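Alpha/beta hydrolase (Enterobacter asburiae, PDB 6KMO) is an esterase or lipase of the alpha/beta hydrolase fold that probably cleaves carboxylic ester bonds by way of a nucleophilic serine. Local coordinates at residues A[149-161]-A[185-199]. The protein carries 2 engineered substitutions. Residues are numbered along the deposited sequence; the frame is centred on the assembly and turned at random.
Sequences AINQAYEATKWVA and MVASVALQAKQFNGP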
# COMPACT_ATOMS: atom_id res chain seq x y z
N ALA A 149 12.63 -27.49 -4.01
CA ALA A 149 12.14 -26.33 -4.76
C ALA A 149 12.94 -25.08 -4.43
O ALA A 149 13.25 -24.29 -5.32
CB ALA A 149 10.66 -26.10 -4.49
N ILE A 150 13.26 -24.86 -3.15
CA ILE A 150 14.01 -23.63 -2.83
C ILE A 150 15.43 -23.70 -3.39
O ILE A 150 16.05 -22.66 -3.67
CB ILE A 150 13.98 -23.25 -1.34
CG1 ILE A 150 14.61 -24.34 -0.48
CG2 ILE A 150 12.55 -22.90 -0.91
CD1 ILE A 150 15.20 -23.81 0.80
N ASN A 151 15.98 -24.91 -3.56
CA ASN A 151 17.27 -25.04 -4.21
C ASN A 151 17.16 -24.71 -5.69
O ASN A 151 18.00 -23.98 -6.24
CB ASN A 151 17.81 -26.45 -4.05
CG ASN A 151 19.08 -26.63 -4.82
OD1 ASN A 151 20.08 -26.01 -4.50
ND2 ASN A 151 19.04 -27.39 -5.88
N GLN A 152 16.12 -25.23 -6.36
CA GLN A 152 15.88 -24.89 -7.75
C GLN A 152 15.73 -23.39 -7.92
O GLN A 152 16.29 -22.80 -8.85
CB GLN A 152 14.63 -25.60 -8.28
CG GLN A 152 14.79 -27.10 -8.41
CD GLN A 152 13.49 -27.81 -8.60
OE1 GLN A 152 12.45 -27.39 -8.11
NE2 GLN A 152 13.53 -28.93 -9.30
N ALA A 153 14.97 -22.76 -7.02
CA ALA A 153 14.77 -21.32 -7.11
C ALA A 153 16.08 -20.56 -6.98
O ALA A 153 16.33 -19.61 -7.73
CB ALA A 153 13.80 -20.90 -6.00
N TYR A 154 16.93 -20.97 -6.03
CA TYR A 154 18.22 -20.30 -5.85
C TYR A 154 19.12 -20.51 -7.07
O TYR A 154 19.75 -19.56 -7.57
CB TYR A 154 18.93 -20.75 -4.56
CG TYR A 154 20.30 -20.15 -4.47
CD1 TYR A 154 20.48 -18.83 -4.12
CD2 TYR A 154 21.42 -20.88 -4.83
CE1 TYR A 154 21.73 -18.25 -4.07
CE2 TYR A 154 22.67 -20.30 -4.80
CZ TYR A 154 22.82 -19.00 -4.41
OH TYR A 154 24.08 -18.45 -4.38
N GLU A 155 19.20 -21.74 -7.57
CA GLU A 155 20.04 -22.01 -8.73
C GLU A 155 19.57 -21.21 -9.94
O GLU A 155 20.39 -20.68 -10.71
CB GLU A 155 20.06 -23.51 -9.03
CG GLU A 155 20.84 -24.35 -8.01
CD GLU A 155 22.34 -24.14 -8.05
OE1 GLU A 155 22.86 -23.61 -9.05
OE2 GLU A 155 23.01 -24.52 -7.07
N ALA A 156 18.26 -21.10 -10.14
CA ALA A 156 17.75 -20.30 -11.26
C ALA A 156 18.07 -18.82 -11.09
O ALA A 156 18.38 -18.12 -12.07
CB ALA A 156 16.25 -20.51 -11.41
N THR A 157 18.01 -18.32 -9.85
CA THR A 157 18.35 -16.93 -9.56
C THR A 157 19.82 -16.67 -9.87
O THR A 157 20.16 -15.66 -10.52
CB THR A 157 18.05 -16.65 -8.08
OG1 THR A 157 16.64 -16.83 -7.82
CG2 THR A 157 18.43 -15.24 -7.69
N LYS A 158 20.69 -17.56 -9.41
CA LYS A 158 22.11 -17.46 -9.72
C LYS A 158 22.34 -17.48 -11.23
O LYS A 158 23.17 -16.72 -11.75
CB LYS A 158 22.87 -18.59 -9.04
CG LYS A 158 24.37 -18.52 -9.17
CD LYS A 158 25.05 -19.54 -8.26
CE LYS A 158 26.48 -19.81 -8.70
NZ LYS A 158 26.57 -20.18 -10.14
N TRP A 159 21.61 -18.33 -11.95
CA TRP A 159 21.77 -18.42 -13.39
C TRP A 159 21.40 -17.10 -14.07
O TRP A 159 22.13 -16.60 -14.94
CB TRP A 159 20.96 -19.58 -13.98
CG TRP A 159 21.19 -19.73 -15.46
CD1 TRP A 159 22.15 -20.51 -16.05
CD2 TRP A 159 20.49 -19.07 -16.51
NE1 TRP A 159 22.07 -20.38 -17.42
CE2 TRP A 159 21.07 -19.50 -17.73
CE3 TRP A 159 19.43 -18.16 -16.54
CZ2 TRP A 159 20.62 -19.04 -18.96
CZ3 TRP A 159 18.98 -17.71 -17.78
CH2 TRP A 159 19.58 -18.15 -18.97
N VAL A 160 20.28 -16.51 -13.69
CA VAL A 160 19.89 -15.23 -14.29
C VAL A 160 20.93 -14.16 -13.97
O VAL A 160 21.26 -13.33 -14.83
CB VAL A 160 18.48 -14.83 -13.83
CG1 VAL A 160 18.17 -13.42 -14.27
CG2 VAL A 160 17.44 -15.79 -14.37
N ALA A 161 21.41 -14.11 -12.72
CA ALA A 161 22.40 -13.10 -12.38
C ALA A 161 23.63 -13.21 -13.26
O ALA A 161 24.20 -12.19 -13.67
CB ALA A 161 22.80 -13.26 -10.91
N MET A 185 9.39 -18.40 -0.57
CA MET A 185 10.51 -18.75 -1.45
C MET A 185 11.41 -17.54 -1.70
O MET A 185 12.64 -17.69 -1.78
CB MET A 185 9.96 -19.36 -2.74
CG MET A 185 10.98 -20.08 -3.63
SD MET A 185 10.20 -21.11 -4.98
CE MET A 185 9.54 -22.46 -3.98
N VAL A 186 10.84 -16.33 -1.80
CA VAL A 186 11.64 -15.11 -1.88
C VAL A 186 12.61 -15.03 -0.71
O VAL A 186 13.82 -14.82 -0.87
CB VAL A 186 10.72 -13.87 -1.92
CG1 VAL A 186 11.53 -12.59 -1.62
CG2 VAL A 186 10.00 -13.75 -3.26
N ALA A 187 12.08 -15.16 0.51
CA ALA A 187 12.93 -15.11 1.70
C ALA A 187 13.96 -16.23 1.69
O ALA A 187 15.13 -16.01 2.05
CB ALA A 187 12.06 -15.17 2.96
N SER A 188 13.56 -17.43 1.27
CA SER A 188 14.47 -18.57 1.28
C SER A 188 15.63 -18.35 0.32
O SER A 188 16.78 -18.69 0.63
CB SER A 188 13.68 -19.81 0.89
OG SER A 188 14.41 -20.98 1.15
N VAL A 189 15.35 -17.81 -0.86
CA VAL A 189 16.40 -17.53 -1.83
C VAL A 189 17.29 -16.41 -1.34
O VAL A 189 18.52 -16.48 -1.47
CB VAL A 189 15.78 -17.24 -3.21
CG1 VAL A 189 16.82 -16.67 -4.18
CG2 VAL A 189 15.17 -18.50 -3.78
N ALA A 190 16.71 -15.36 -0.76
CA ALA A 190 17.51 -14.27 -0.23
C ALA A 190 18.45 -14.76 0.88
O ALA A 190 19.61 -14.33 0.95
CB ALA A 190 16.62 -13.13 0.26
N LEU A 191 17.98 -15.65 1.74
CA LEU A 191 18.81 -16.15 2.84
C LEU A 191 19.90 -17.09 2.32
O LEU A 191 21.03 -17.08 2.83
CB LEU A 191 17.95 -16.82 3.90
CG LEU A 191 17.07 -15.88 4.73
CD1 LEU A 191 15.99 -16.64 5.47
CD2 LEU A 191 17.91 -15.04 5.68
N GLN A 192 19.60 -17.89 1.29
CA GLN A 192 20.66 -18.67 0.66
C GLN A 192 21.70 -17.74 0.03
O GLN A 192 22.91 -17.95 0.18
CB GLN A 192 20.08 -19.58 -0.41
CG GLN A 192 19.32 -20.78 0.12
CD GLN A 192 18.68 -21.55 -1.00
OE1 GLN A 192 19.34 -22.33 -1.69
NE2 GLN A 192 17.39 -21.32 -1.22
N ALA A 193 21.25 -16.72 -0.69
CA ALA A 193 22.19 -15.79 -1.32
C ALA A 193 23.09 -15.11 -0.29
O ALA A 193 24.28 -14.91 -0.54
CB ALA A 193 21.43 -14.77 -2.17
N LYS A 194 22.55 -14.79 0.88
CA LYS A 194 23.39 -14.20 1.92
C LYS A 194 24.42 -15.21 2.40
O LYS A 194 25.61 -14.89 2.51
CB LYS A 194 22.53 -13.71 3.08
CG LYS A 194 23.34 -13.14 4.24
CD LYS A 194 22.55 -12.12 5.05
CE LYS A 194 21.30 -12.72 5.67
NZ LYS A 194 21.61 -13.84 6.60
N GLN A 195 24.00 -16.45 2.65
CA GLN A 195 24.94 -17.45 3.14
C GLN A 195 26.02 -17.76 2.11
O GLN A 195 27.18 -18.00 2.48
CB GLN A 195 24.18 -18.73 3.52
CG GLN A 195 25.02 -19.68 4.36
CD GLN A 195 25.42 -19.07 5.69
OE1 GLN A 195 24.67 -18.29 6.28
NE2 GLN A 195 26.60 -19.41 6.17
N PHE A 196 25.67 -17.75 0.83
CA PHE A 196 26.57 -18.18 -0.23
C PHE A 196 27.25 -17.01 -0.94
O PHE A 196 27.88 -17.21 -2.00
CB PHE A 196 25.82 -19.06 -1.24
CG PHE A 196 25.13 -20.25 -0.63
CD1 PHE A 196 25.69 -20.94 0.42
CD2 PHE A 196 23.91 -20.68 -1.13
CE1 PHE A 196 25.05 -22.04 0.97
CE2 PHE A 196 23.27 -21.77 -0.59
CZ PHE A 196 23.82 -22.45 0.46
N ASN A 197 27.13 -15.79 -0.41
CA ASN A 197 27.76 -14.59 -0.94
C ASN A 197 27.40 -14.31 -2.40
O ASN A 197 28.26 -14.03 -3.25
CB ASN A 197 29.29 -14.61 -0.75
CG ASN A 197 29.68 -14.91 0.69
OD1 ASN A 197 29.42 -14.12 1.59
ND2 ASN A 197 30.30 -16.07 0.90
N GLY A 198 26.11 -14.33 -2.69
CA GLY A 198 25.61 -13.82 -3.95
C GLY A 198 24.53 -14.73 -4.49
O GLY A 198 24.29 -15.83 -3.97
N PRO A 199 23.85 -14.30 -5.54
CA PRO A 199 24.00 -13.01 -6.22
C PRO A 199 23.35 -11.83 -5.50
O PRO A 199 22.53 -12.04 -4.59
CB PRO A 199 23.28 -13.25 -7.55
CG PRO A 199 22.22 -14.19 -7.20
CD PRO A 199 22.82 -15.13 -6.17
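Tyr-154 and Gln-192 carry the two hydrogen bonds between segments 149-161 and 185-199, one in each direction. The Tyr-154 hydroxyl donates to the carbonyl oxygen of Gly-198 (OH to O, 2.7 Å), which lies at the ring edge; the phenol thus reaches past the end of helix 181-195 to the loop that follows it. Gln-192 NE2 gives a nearly straight bond to Ile-150 O (3.1 Å, 175° at the hydrogen). The acceptor lies in the amide plane, yet NE2 stands above the carbonyl plane of Ile-150, on the face opposite the helical donor Tyr-154 N; one oxygen thus serves two donors. Gln-192 OE1 turns instead to Tyr-154 CB, 3.3 Å away, and is buried there without a polar partner.

Aromatic packing centres on the same tyrosine. Its ring reaches across to Ala-193 because chi1 (175°) carries CG away from the backbone N, and Phe-196 directs its edge at one face in a T-shaped pair, centroids 5.5 Å apart.

Among the apolar contacts, Val-189 is a knob in the hole formed by Ile-150, Ala-153, Tyr-154 and Thr-157; its CG2 lies 3.5 Å from Ala-153 CB. Met-185 bends its thioether end toward Ala-149 and Ala-153. Pro-199, which follows a cis peptide, presses CB tightly on Ala-161 CB (3.4 Å).

The helices cross at -63° on one side of the central sheet. Thr-157 and Val-189 also reach strand 174-179, Ala-153 touches Phe-105 of strand 99-105, and Leu-8 of the second subunit packs on Gln-192. Helix 181-195 follows the probable GxSxG nucleophile elbow around Ser-180, which Met-185 touches.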